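Local coordinates for protein Cap5O (Staphylococcus aureus, PDB 3OJO) that oxidises UDP-N-acetyl-mannosamine with NAD as the cofactor, a reaction that serves the synthesis of the capsular polysaccharide, at residues T93-N96 / Y100-C103; H159-V164 / M213-E218; T319-T324 / S385-L390; N408-S413 / V417-Y422. All blocks are in the same frame, centred on the assembly; numbering follows the deposited sequence.

Contact 1: T93-N96 / Y100-C103; sequences TPNN and YRSC. With NAD (nicotinamide-adenine-dinucleotide), chain J.
N95 and C103 form a single antiparallel bridge within a loop where neither segment is a regular strand, a non-hydrogen-bonded pair whose CA atoms are 5.2 Å apart. On one flank N96 N donates to S102 O (3.1 Å); P94 and D104 are joined through their backbones on the other flank. The side chain of N95 leans across the turn, and its ND2 lies over the root of the R101 side chain, 3.4 Å from R101 CB. R101 carries its long extended chain onward from there and ends in a salt bridge with D223, while its backbone takes a left-handed conformation (phi 52°). N96 brings ND2 to 3.7 Å from S102 CB, and the small S102 spends its hydroxyl on V272 O. The loop follows strand 86-89 of the Rossmann-type NAD-binding domain, where the cofactor lies across the carboxyl ends of the parallel strands, and T93 at its start serves the nicotinamide ribose. T93 N donates to NAD O3D (2.8 Å). T93 OG1 is hydrogen-bonded to NAD O2D (2.5 Å), and either oxygen could be the donor. A chi1 of 60° puts OG1 at O2D, while the backbone N serves the other ribose hydroxyl. Threonine suits the place because its hydroxyl binds the ribose while the side chain also packs on V108 of helix 106-115. At the other end of the loop, C103 turns away from the bridge and closes a disulfide with C269.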
# COMPACT_ATOMS: atom_id res chain seq x y z
N THR B 93 11.47 -15.54 16.74
CA THR B 93 11.23 -14.17 17.20
C THR B 93 9.74 -14.06 17.40
O THR B 93 9.02 -13.69 16.48
CB THR B 93 11.85 -13.11 16.29
OG1 THR B 93 11.27 -13.26 15.02
CG2 THR B 93 13.34 -13.24 16.20
N PRO B 94 9.24 -14.50 18.59
CA PRO B 94 7.79 -14.49 18.82
C PRO B 94 7.16 -13.10 18.78
O PRO B 94 7.87 -12.08 18.77
CB PRO B 94 7.65 -15.15 20.21
CG PRO B 94 8.97 -15.80 20.47
CD PRO B 94 9.97 -14.96 19.79
N ASN B 95 5.84 -13.04 18.67
CA ASN B 95 5.22 -11.73 18.63
C ASN B 95 4.91 -11.25 20.03
O ASN B 95 4.46 -12.02 20.89
CB ASN B 95 4.03 -11.67 17.68
CG ASN B 95 4.39 -10.99 16.39
OD1 ASN B 95 4.46 -11.60 15.31
ND2 ASN B 95 4.67 -9.70 16.48
N ASN B 96 5.26 -9.99 20.29
CA ASN B 96 5.06 -9.35 21.59
C ASN B 96 3.57 -9.07 21.82
O ASN B 96 2.83 -8.80 20.86
CB ASN B 96 5.86 -8.05 21.65
CG ASN B 96 7.32 -8.21 21.97
OD1 ASN B 96 7.72 -8.93 22.89
ND2 ASN B 96 8.14 -7.41 21.30
N TYR B 100 1.03 -2.98 17.86
CA TYR B 100 1.94 -2.90 16.71
C TYR B 100 2.51 -4.23 16.22
O TYR B 100 3.05 -4.28 15.11
CB TYR B 100 3.11 -1.96 17.06
CG TYR B 100 2.71 -0.52 17.26
CD1 TYR B 100 2.64 0.36 16.18
CD2 TYR B 100 2.39 -0.03 18.52
CE1 TYR B 100 2.27 1.69 16.35
CE2 TYR B 100 2.00 1.30 18.70
CZ TYR B 100 1.94 2.16 17.62
OH TYR B 100 1.56 3.47 17.79
N ARG B 101 2.40 -5.30 17.04
CA ARG B 101 2.99 -6.62 16.82
C ARG B 101 4.51 -6.51 16.51
O ARG B 101 4.98 -6.59 15.36
CB ARG B 101 2.14 -7.56 15.92
CG ARG B 101 2.49 -7.58 14.44
CD ARG B 101 1.69 -8.58 13.65
NE ARG B 101 1.73 -8.21 12.24
CZ ARG B 101 1.37 -9.01 11.24
NH1 ARG B 101 0.96 -10.25 11.49
NH2 ARG B 101 1.44 -8.59 9.99
N SER B 102 5.24 -6.17 17.56
CA SER B 102 6.68 -6.03 17.47
C SER B 102 7.31 -7.40 17.59
O SER B 102 6.71 -8.32 18.17
CB SER B 102 7.18 -5.12 18.58
OG SER B 102 7.36 -3.81 18.08
N CYS B 103 8.50 -7.54 17.02
CA CYS B 103 9.25 -8.79 17.11
C CYS B 103 9.86 -8.88 18.49
O CYS B 103 10.40 -7.88 19.00
CB CYS B 103 10.34 -8.85 16.05
SG CYS B 103 9.77 -8.70 14.33
PA NAD J . 11.09 -22.77 14.68
O1A NAD J . 10.21 -22.62 15.85
O2A NAD J . 10.60 -23.81 13.75
O5B NAD J . 12.57 -23.15 15.19
C5B NAD J . 13.16 -22.51 16.28
C4B NAD J . 14.01 -23.53 17.00
O4B NAD J . 14.98 -22.86 17.79
C3B NAD J . 13.20 -24.44 17.92
O3B NAD J . 13.60 -25.79 17.72
C2B NAD J . 13.66 -24.01 19.31
O2B NAD J . 13.63 -25.05 20.27
C1B NAD J . 15.07 -23.51 19.05
N9A NAD J . 15.50 -22.56 20.08
C8A NAD J . 14.72 -21.59 20.67
N7A NAD J . 15.49 -20.84 21.49
C5A NAD J . 16.75 -21.33 21.43
C6A NAD J . 17.93 -20.96 22.08
N6A NAD J . 17.89 -19.93 22.93
N1A NAD J . 19.11 -21.66 21.82
C2A NAD J . 19.12 -22.70 20.91
N3A NAD J . 17.95 -23.07 20.27
C4A NAD J . 16.79 -22.40 20.53
O3 NAD J . 11.25 -21.33 13.97
PN NAD J . 11.69 -21.12 12.44
O1N NAD J . 10.48 -21.29 11.60
O2N NAD J . 12.91 -21.92 12.17
O5D NAD J . 12.05 -19.58 12.38
C5D NAD J . 12.82 -18.97 13.39
C4D NAD J . 12.77 -17.46 13.15
O4D NAD J . 13.30 -17.14 11.88
C3D NAD J . 11.35 -16.89 13.08
O3D NAD J . 10.66 -16.75 14.31
C2D NAD J . 11.64 -15.57 12.42
O2D NAD J . 12.38 -14.77 13.32
C1D NAD J . 12.64 -15.99 11.36
N1N NAD J . 11.88 -16.26 10.12
C2N NAD J . 11.45 -17.52 9.77
C3N NAD J . 10.69 -17.70 8.60
C7N NAD J . 10.58 -19.06 7.98
O7N NAD J . 10.78 -19.16 6.58
N7N NAD J . 10.28 -20.12 8.73
C4N NAD J . 10.36 -16.59 7.81
C5N NAD J . 10.76 -15.31 8.19
C6N NAD J . 11.51 -15.16 9.36

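Contact 2: H159-V164 / M213-E218. With PDC (pyridine-2,6-dicarboxylic acid), chain K; PDC (pyridine-2,6-dicarboxylic acid), chain L; NAD (nicotinamide-adenine-dinucleotide), chain J.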
# COMPACT_ATOMS: atom_id res chain seq x y z
N HIS B 159 23.65 -9.51 9.66
CA HIS B 159 22.24 -9.83 9.68
C HIS B 159 21.94 -10.27 8.27
O HIS B 159 22.08 -9.48 7.34
CB HIS B 159 21.32 -8.67 10.06
CG HIS B 159 19.84 -9.02 9.99
ND1 HIS B 159 19.33 -10.15 10.61
CD2 HIS B 159 18.83 -8.38 9.36
CE1 HIS B 159 18.04 -10.17 10.32
NE2 HIS B 159 17.69 -9.12 9.58
N CYS B 160 21.61 -11.54 8.10
CA CYS B 160 21.17 -12.05 6.81
C CYS B 160 19.78 -12.67 7.04
O CYS B 160 19.68 -13.77 7.59
CB CYS B 160 22.14 -13.03 6.19
SG CYS B 160 21.48 -13.83 4.71
N PRO B 161 18.71 -11.95 6.69
CA PRO B 161 17.36 -12.49 6.93
C PRO B 161 17.05 -13.74 6.13
O PRO B 161 17.17 -13.79 4.90
CB PRO B 161 16.42 -11.32 6.58
CG PRO B 161 17.28 -10.16 6.37
CD PRO B 161 18.65 -10.63 6.05
N GLU B 162 16.69 -14.77 6.86
CA GLU B 162 16.39 -16.06 6.28
C GLU B 162 14.89 -16.30 6.14
O GLU B 162 14.13 -16.12 7.10
CB GLU B 162 17.12 -17.19 7.02
CG GLU B 162 17.27 -18.47 6.23
CD GLU B 162 18.10 -18.37 4.98
OE1 GLU B 162 19.26 -18.84 5.01
OE2 GLU B 162 17.57 -17.90 3.95
N ARG B 163 14.48 -16.67 4.93
CA ARG B 163 13.09 -16.93 4.61
C ARG B 163 13.09 -18.15 3.72
O ARG B 163 13.66 -18.12 2.63
CB ARG B 163 12.48 -15.70 3.93
CG ARG B 163 10.98 -15.84 3.66
CD ARG B 163 10.37 -14.54 3.16
NE ARG B 163 11.06 -14.01 1.98
CZ ARG B 163 11.14 -12.72 1.67
NH1 ARG B 163 10.56 -11.81 2.44
NH2 ARG B 163 11.79 -12.34 0.58
N VAL B 164 12.50 -19.24 4.22
CA VAL B 164 12.43 -20.55 3.53
C VAL B 164 11.08 -20.81 2.88
O VAL B 164 10.03 -20.52 3.48
CB VAL B 164 12.91 -21.78 4.38
CG1 VAL B 164 14.36 -21.66 4.79
CG2 VAL B 164 12.01 -22.05 5.59
N MET B 213 15.49 -3.06 8.39
CA MET B 213 14.43 -2.16 7.98
C MET B 213 13.67 -2.62 6.73
O MET B 213 12.44 -2.58 6.70
CB MET B 213 14.99 -0.73 7.80
CG MET B 213 13.93 0.38 7.87
SD MET B 213 12.60 0.12 9.10
CE MET B 213 13.00 1.33 10.38
N SER B 214 14.42 -3.09 5.74
CA SER B 214 13.93 -3.58 4.46
C SER B 214 12.97 -4.76 4.62
O SER B 214 11.93 -4.81 3.96
CB SER B 214 15.12 -3.95 3.56
OG SER B 214 14.81 -4.99 2.64
N LYS B 215 13.35 -5.72 5.44
CA LYS B 215 12.55 -6.93 5.60
C LYS B 215 11.26 -6.69 6.34
O LYS B 215 10.23 -7.31 6.06
CB LYS B 215 13.40 -8.07 6.20
CG LYS B 215 14.24 -8.74 5.13
CD LYS B 215 13.40 -9.52 4.09
CE LYS B 215 14.11 -9.67 2.77
NZ LYS B 215 14.46 -11.09 2.49
N LEU B 216 11.30 -5.74 7.23
CA LEU B 216 10.18 -5.33 8.03
C LEU B 216 9.24 -4.41 7.26
O LEU B 216 8.03 -4.48 7.50
CB LEU B 216 10.67 -4.76 9.37
CG LEU B 216 11.36 -5.79 10.31
CD1 LEU B 216 11.45 -5.27 11.73
CD2 LEU B 216 10.61 -7.14 10.33
N MET B 217 9.79 -3.57 6.33
CA MET B 217 9.04 -2.72 5.42
C MET B 217 8.21 -3.56 4.44
O MET B 217 7.13 -3.14 4.03
CB MET B 217 9.97 -1.82 4.63
CG MET B 217 10.13 -0.49 5.25
SD MET B 217 11.19 0.68 4.33
CE MET B 217 10.71 0.36 2.67
N GLU B 218 8.73 -4.74 4.05
CA GLU B 218 8.06 -5.72 3.18
C GLU B 218 6.80 -6.20 3.90
O GLU B 218 5.71 -6.18 3.33
CB GLU B 218 8.99 -6.92 2.91
CG GLU B 218 10.07 -6.67 1.86
CD GLU B 218 11.05 -7.81 1.62
OE1 GLU B 218 12.10 -7.58 0.98
OE2 GLU B 218 10.76 -8.95 2.05
N1 PDC K . 7.02 -16.30 1.58
C2 PDC K . 7.97 -15.85 0.73
C3 PDC K . 9.21 -16.50 0.55
C4 PDC K . 9.42 -17.68 1.26
C5 PDC K . 8.43 -18.12 2.15
C6 PDC K . 7.24 -17.40 2.29
C7 PDC K . 7.71 -14.65 -0.02
O1 PDC K . 6.61 -14.11 0.18
O2 PDC K . 8.72 -14.24 -0.88
C8 PDC K . 6.21 -17.86 3.22
O3 PDC K . 6.34 -18.85 3.89
O4 PDC K . 5.10 -17.17 3.34
N1 PDC L . 5.79 -11.76 1.72
C2 PDC L . 4.97 -11.04 0.95
C3 PDC L . 4.99 -9.66 1.10
C4 PDC L . 5.85 -9.14 2.11
C5 PDC L . 6.68 -9.98 2.87
C6 PDC L . 6.62 -11.32 2.62
C7 PDC L . 4.14 -11.81 -0.03
O1 PDC L . 3.38 -11.25 -0.80
O2 PDC L . 4.27 -13.18 -0.03
C8 PDC L . 7.42 -12.37 3.27
O3 PDC L . 8.28 -12.11 4.12
O4 PDC L . 7.20 -13.64 2.89
PA NAD J . 11.09 -22.77 14.68
O1A NAD J . 10.21 -22.62 15.85
O2A NAD J . 10.60 -23.81 13.75
O5B NAD J . 12.57 -23.15 15.19
C5B NAD J . 13.16 -22.51 16.28
C4B NAD J . 14.01 -23.53 17.00
O4B NAD J . 14.98 -22.86 17.79
C3B NAD J . 13.20 -24.44 17.92
O3B NAD J . 13.60 -25.79 17.72
C2B NAD J . 13.66 -24.01 19.31
O2B NAD J . 13.63 -25.05 20.27
C1B NAD J . 15.07 -23.51 19.05
N9A NAD J . 15.50 -22.56 20.08
C8A NAD J . 14.72 -21.59 20.67
N7A NAD J . 15.49 -20.84 21.49
C5A NAD J . 16.75 -21.33 21.43
C6A NAD J . 17.93 -20.96 22.08
N6A NAD J . 17.89 -19.93 22.93
N1A NAD J . 19.11 -21.66 21.82
C2A NAD J . 19.12 -22.70 20.91
N3A NAD J . 17.95 -23.07 20.27
C4A NAD J . 16.79 -22.40 20.53
O3 NAD J . 11.25 -21.33 13.97
PN NAD J . 11.69 -21.12 12.44
O1N NAD J . 10.48 -21.29 11.60
O2N NAD J . 12.91 -21.92 12.17
O5D NAD J . 12.05 -19.58 12.38
C5D NAD J . 12.82 -18.97 13.39
C4D NAD J . 12.77 -17.46 13.15
O4D NAD J . 13.30 -17.14 11.88
C3D NAD J . 11.35 -16.89 13.08
O3D NAD J . 10.66 -16.75 14.31
C2D NAD J . 11.64 -15.57 12.42
O2D NAD J . 12.38 -14.77 13.32
C1D NAD J . 12.64 -15.99 11.36
N1N NAD J . 11.88 -16.26 10.12
C2N NAD J . 11.45 -17.52 9.77
C3N NAD J . 10.69 -17.70 8.60
C7N NAD J . 10.58 -19.06 7.98
O7N NAD J . 10.78 -19.16 6.58
N7N NAD J . 10.28 -20.12 8.73
C4N NAD J . 10.36 -16.59 7.81
C5N NAD J . 10.76 -15.31 8.19
C6N NAD J . 11.51 -15.16 9.36
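R163 NH1 is held by two acceptors. E218 OE2 receives it at 2.9 Å in a salt bridge that is nearly straight (170°) and lies close to the guanidinium plane. A carboxylate oxygen of one pyridine-2,6-dicarboxylate, O3 of chain L, takes the same nitrogen at 2.8 Å through a more bent bond of 144°. Arginine fits because its flat head offers N-H groups along the edge. K215 NZ lies 3.4 Å above one face and O2 of the second dicarboxylate, chain K, over the opposite one, so the two cations share a site lined with anions. With CG anti to the backbone N (chi1 -175°), R163 sets CG 3.4 Å from C4 of the chain K ligand, and the bend at chi3 turns the guanidinium toward E218 and chain L. Next along the loop, V164 N donates to the nicotinamide amide oxygen O7N of NAD. K215 doubles as packing: its CG rests 3.6 Å from P161 CG, against the compact apolar proline ring. E162 turns the other way, toward R178. The contact thus joins the loop after strand 156-159 to helix 208-238, beside the cofactor. The dicarboxylates belong to the derivative crystal, so they mark an anion-accepting site and not a natural ligand. R163 and K215 would offset the negative charges, and the E218 salt bridge would be expected to orient the guanidinium so that NH1 can also meet O3.

Contact 3: T319-T324 / S385-L390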
# COMPACT_ATOMS: atom_id res chain seq x y z
N THR B 319 -19.23 -25.18 10.66
CA THR B 319 -18.01 -25.94 10.41
C THR B 319 -16.93 -25.02 9.86
O THR B 319 -17.04 -24.51 8.75
CB THR B 319 -18.27 -27.16 9.52
OG1 THR B 319 -19.34 -27.93 10.07
CG2 THR B 319 -17.04 -28.04 9.37
N VAL B 320 -15.88 -24.82 10.64
CA VAL B 320 -14.73 -24.02 10.25
C VAL B 320 -13.84 -24.89 9.33
O VAL B 320 -13.56 -26.05 9.65
CB VAL B 320 -13.99 -23.46 11.50
CG1 VAL B 320 -12.55 -23.06 11.19
CG2 VAL B 320 -14.76 -22.29 12.11
N PHE B 321 -13.45 -24.33 8.18
CA PHE B 321 -12.58 -24.97 7.19
C PHE B 321 -11.24 -24.21 7.16
O PHE B 321 -11.13 -23.13 6.58
CB PHE B 321 -13.25 -24.96 5.80
CG PHE B 321 -14.07 -26.18 5.45
CD1 PHE B 321 -14.22 -26.57 4.13
CD2 PHE B 321 -14.73 -26.91 6.44
CE1 PHE B 321 -15.00 -27.68 3.79
CE2 PHE B 321 -15.49 -28.04 6.10
CZ PHE B 321 -15.62 -28.41 4.78
N GLY B 322 -10.25 -24.76 7.85
CA GLY B 322 -8.93 -24.16 7.98
C GLY B 322 -8.75 -23.41 9.28
O GLY B 322 -9.59 -22.59 9.65
N LEU B 323 -7.65 -23.71 9.99
CA LEU B 323 -7.29 -23.10 11.28
C LEU B 323 -5.91 -22.40 11.21
O LEU B 323 -5.43 -21.88 12.22
CB LEU B 323 -7.30 -24.15 12.39
CG LEU B 323 -8.63 -24.74 12.90
CD1 LEU B 323 -8.34 -25.76 13.95
CD2 LEU B 323 -9.47 -23.70 13.57
N THR B 324 -5.31 -22.36 10.02
CA THR B 324 -3.99 -21.77 9.78
C THR B 324 -4.06 -20.42 9.07
O THR B 324 -5.02 -20.18 8.33
CB THR B 324 -3.13 -22.74 8.94
OG1 THR B 324 -3.74 -22.93 7.66
CG2 THR B 324 -2.90 -24.08 9.64
N SER B 385 -5.11 -25.75 -0.67
CA SER B 385 -5.26 -26.25 -2.05
C SER B 385 -6.47 -27.17 -2.22
O SER B 385 -7.17 -27.08 -3.23
CB SER B 385 -3.99 -26.98 -2.48
OG SER B 385 -2.96 -26.04 -2.76
N GLU B 386 -6.73 -28.01 -1.19
CA GLU B 386 -7.84 -28.96 -1.12
C GLU B 386 -9.19 -28.28 -1.25
O GLU B 386 -10.12 -28.89 -1.79
CB GLU B 386 -7.79 -29.75 0.20
CG GLU B 386 -6.53 -30.59 0.37
CD GLU B 386 -5.40 -29.97 1.16
OE1 GLU B 386 -5.05 -28.79 0.90
OE2 GLU B 386 -4.82 -30.68 2.02
N PHE B 387 -9.30 -27.03 -0.78
CA PHE B 387 -10.54 -26.25 -0.78
C PHE B 387 -10.89 -25.63 -2.14
O PHE B 387 -12.01 -25.15 -2.31
CB PHE B 387 -10.50 -25.19 0.33
CG PHE B 387 -10.37 -25.67 1.77
CD1 PHE B 387 -9.99 -24.79 2.78
CD2 PHE B 387 -10.69 -26.98 2.11
CE1 PHE B 387 -9.91 -25.22 4.11
CE2 PHE B 387 -10.60 -27.41 3.45
CZ PHE B 387 -10.21 -26.53 4.43
N LYS B 388 -9.96 -25.66 -3.11
CA LYS B 388 -10.15 -25.08 -4.44
C LYS B 388 -11.17 -25.85 -5.25
O LYS B 388 -12.15 -25.27 -5.72
CB LYS B 388 -8.80 -24.95 -5.20
CG LYS B 388 -7.80 -24.02 -4.51
CD LYS B 388 -6.43 -24.05 -5.14
CE LYS B 388 -5.48 -23.13 -4.40
NZ LYS B 388 -4.15 -23.06 -5.07
N ASN B 389 -11.01 -27.18 -5.28
CA ASN B 389 -11.82 -28.13 -6.02
C ASN B 389 -12.77 -28.92 -5.11
O ASN B 389 -12.53 -30.11 -4.83
CB ASN B 389 -10.91 -29.04 -6.84
CG ASN B 389 -9.95 -28.27 -7.73
OD1 ASN B 389 -10.34 -27.73 -8.79
ND2 ASN B 389 -8.69 -28.19 -7.32
N LEU B 390 -13.84 -28.25 -4.64
CA LEU B 390 -14.88 -28.83 -3.78
C LEU B 390 -16.22 -28.80 -4.53
O LEU B 390 -16.64 -27.74 -4.99
CB LEU B 390 -15.01 -28.09 -2.42
CG LEU B 390 -13.83 -28.08 -1.43
CD1 LEU B 390 -14.15 -27.21 -0.23
CD2 LEU B 390 -13.48 -29.48 -0.94
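F321 and F387 are the closest backbone positions, with CA atoms 8.3 Å apart, so segment 319-324 and the turn 385-388 meet through side chains and through a ring set against the strand's backbone. The two phenyl rings form an offset pair: their planes differ by 25° and their centroids stand 5.1 Å apart, so that the rings barely overlap. F321 CD1 lies over the rim of one face of the F387 ring, and F321 CB touches F387 CZ at 3.7 Å. The F387 ring also meets the backbone, where CE1 reaches F321 O at 3.5 Å and G322 N lies at the ring edge, near its plane. G322 has a positive phi of 99°, a conformation natural to glycine, and its lack of a side chain lets the ring come this close to the chain. From another quarter, L390 CD1 approaches the edge of the F321 ring, 4.1 Å from CE1; CG stays beside the backbone N, chi1 -63°, and the branched end is directed at the ring. Strand 317-321 lies between 351-355 and 377-380 in the parallel sheet of the UDP-binding domain, and M368 and V372 of helix 368-372 add to the same apolar pocket, with I380 packing against both phenylalanines. Large aromatic and branched groups suit such a place, since the attraction is chiefly dispersion and the hydrophobic effect.

Contact 4: N408-S413 / V417-Y422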
# COMPACT_ATOMS: atom_id res chain seq x y z
N ASN B 408 -11.78 -16.54 -0.59
CA ASN B 408 -12.09 -16.63 -2.03
C ASN B 408 -11.24 -17.74 -2.71
O ASN B 408 -10.63 -17.54 -3.77
CB ASN B 408 -11.96 -15.26 -2.72
CG ASN B 408 -12.52 -15.20 -4.12
OD1 ASN B 408 -13.54 -15.80 -4.46
ND2 ASN B 408 -11.86 -14.45 -4.98
N VAL B 409 -11.21 -18.92 -2.06
CA VAL B 409 -10.44 -20.10 -2.45
C VAL B 409 -11.20 -21.08 -3.37
O VAL B 409 -10.58 -21.66 -4.26
CB VAL B 409 -9.74 -20.77 -1.22
CG1 VAL B 409 -10.73 -21.48 -0.31
CG2 VAL B 409 -8.62 -21.70 -1.65
N VAL B 410 -12.53 -21.25 -3.16
CA VAL B 410 -13.35 -22.16 -3.95
C VAL B 410 -13.48 -21.66 -5.38
O VAL B 410 -13.98 -20.56 -5.62
CB VAL B 410 -14.73 -22.46 -3.32
CG1 VAL B 410 -15.39 -23.66 -4.00
CG2 VAL B 410 -14.61 -22.72 -1.83
N LYS B 411 -13.01 -22.47 -6.33
CA LYS B 411 -13.04 -22.11 -7.74
C LYS B 411 -14.09 -22.90 -8.55
O LYS B 411 -14.44 -22.49 -9.66
CB LYS B 411 -11.63 -22.07 -8.36
CG LYS B 411 -10.75 -21.05 -7.65
CD LYS B 411 -9.54 -20.58 -8.44
CE LYS B 411 -8.85 -19.41 -7.76
NZ LYS B 411 -8.40 -19.72 -6.37
N SER B 412 -14.66 -23.96 -7.95
CA SER B 412 -15.70 -24.80 -8.57
C SER B 412 -17.11 -24.24 -8.30
O SER B 412 -17.44 -23.97 -7.15
CB SER B 412 -15.61 -26.22 -8.03
OG SER B 412 -15.62 -26.22 -6.61
N SER B 413 -17.93 -24.06 -9.36
CA SER B 413 -19.31 -23.56 -9.21
C SER B 413 -20.25 -24.67 -8.75
O SER B 413 -20.04 -25.84 -9.08
CB SER B 413 -19.81 -22.93 -10.50
OG SER B 413 -21.06 -22.28 -10.29
N VAL B 417 -25.62 -25.86 -3.45
CA VAL B 417 -24.88 -25.08 -2.45
C VAL B 417 -24.91 -23.58 -2.74
O VAL B 417 -24.63 -23.17 -3.87
CB VAL B 417 -23.42 -25.61 -2.27
CG1 VAL B 417 -22.75 -25.00 -1.05
CG2 VAL B 417 -23.35 -27.14 -2.20
N LEU B 418 -25.24 -22.76 -1.72
CA LEU B 418 -25.23 -21.30 -1.80
C LEU B 418 -23.83 -20.80 -1.40
O LEU B 418 -23.45 -20.91 -0.23
CB LEU B 418 -26.29 -20.68 -0.89
CG LEU B 418 -27.74 -20.79 -1.34
CD1 LEU B 418 -28.67 -20.62 -0.17
CD2 LEU B 418 -28.07 -19.75 -2.39
N TYR B 419 -23.06 -20.29 -2.38
CA TYR B 419 -21.70 -19.81 -2.16
C TYR B 419 -21.58 -18.29 -2.02
O TYR B 419 -21.95 -17.53 -2.92
CB TYR B 419 -20.73 -20.33 -3.24
CG TYR B 419 -19.32 -19.79 -3.08
CD1 TYR B 419 -18.90 -18.69 -3.81
CD2 TYR B 419 -18.41 -20.39 -2.21
CE1 TYR B 419 -17.62 -18.16 -3.65
CE2 TYR B 419 -17.13 -19.88 -2.04
CZ TYR B 419 -16.73 -18.77 -2.76
OH TYR B 419 -15.47 -18.27 -2.63
N TYR B 420 -20.95 -17.85 -0.92
CA TYR B 420 -20.71 -16.45 -0.64
C TYR B 420 -19.23 -16.13 -0.44
O TYR B 420 -18.45 -16.95 0.04
CB TYR B 420 -21.57 -15.94 0.52
CG TYR B 420 -23.06 -16.11 0.32
CD1 TYR B 420 -23.70 -17.31 0.66
CD2 TYR B 420 -23.85 -15.07 -0.15
CE1 TYR B 420 -25.07 -17.47 0.50
CE2 TYR B 420 -25.23 -15.21 -0.30
CZ TYR B 420 -25.83 -16.42 0.02
OH TYR B 420 -27.19 -16.59 -0.14
N ASN B 421 -18.87 -14.90 -0.82
CA ASN B 421 -17.57 -14.23 -0.80
C ASN B 421 -17.68 -13.07 0.17
O ASN B 421 -18.71 -12.88 0.80
CB ASN B 421 -17.39 -13.57 -2.19
CG ASN B 421 -16.58 -14.31 -3.19
OD1 ASN B 421 -15.74 -15.15 -2.85
ND2 ASN B 421 -16.74 -13.93 -4.45
N TYR B 422 -16.66 -12.21 0.18
CA TYR B 422 -16.70 -10.93 0.87
C TYR B 422 -17.38 -9.97 -0.11
O TYR B 422 -17.94 -8.95 0.28
CB TYR B 422 -15.28 -10.46 1.17
CG TYR B 422 -14.79 -10.77 2.56
CD1 TYR B 422 -15.60 -10.58 3.67
CD2 TYR B 422 -13.46 -11.09 2.79
CE1 TYR B 422 -15.13 -10.79 4.96
CE2 TYR B 422 -12.97 -11.30 4.08
CZ TYR B 422 -13.81 -11.15 5.16
OH TYR B 422 -13.34 -11.36 6.43
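V410 and Y419 make the apolar part of this contact. V410 CB lies 3.7 Å from Y419 CE2, and its CG2 branch touches the same ring carbon at 3.8 Å, an oblique approach in which the two side chains run alongside one another but point opposite ways. Y419 sends its ring toward the loop with CG anti to the backbone N (chi1 177°). A compact beta-branched valine fits against the ring. The polar part starts at the far end of that ring. Y419 OH is hydrogen-bonded to D405 OD2, and that oxygen also receives V409 N and V410 N, so one carboxylate oxygen gathers three donors from both sides of the contact and fixes the turn of the loop; the amide hydrogens would be expected to stabilise its negative charge. The third kind is a meeting of amides. N408 and N421 bring their side-chain ends together with their planes 79° apart, although which atom of each amide is oxygen and which nitrogen is doubtful in the model. The backbone of N408 is left-handed (phi 56°), a conformation asparagine adopts more readily than most residues. Both asparagines rest on L244 of helix 243-250, and Y422 beyond them packs on M298, Y301 and V302 of helix 286-312. Strand 418-420 is the outermost strand on its side of the parallel sheet, bonded to strand 402-405, whose I403 backs Y419, while loop 408-413 follows strand 402-405, and K411 bonds through its backbone to K388.

The four contacts fall into two groups. Contacts 1 and 2 both touch NAD: T93 of contact 1 holds the nicotinamide ribose and V164 of contact 2 the nicotinamide amide, with centres 14 Å apart and nearest atoms about 4 Å apart. Contacts 3 and 4 share the parallel sheet of the UDP-binding domain and meet directly, their centres 11 Å apart: S412 OG probably bonds to L390 O, K411 N probably to K388 O, and V410 CG2 packs on F387 O. The groups are well separated, with centres 28 to 35 Å apart; contacts 2 and 3 lie on opposite sides of the chain's centre, as do contacts 2 and 4.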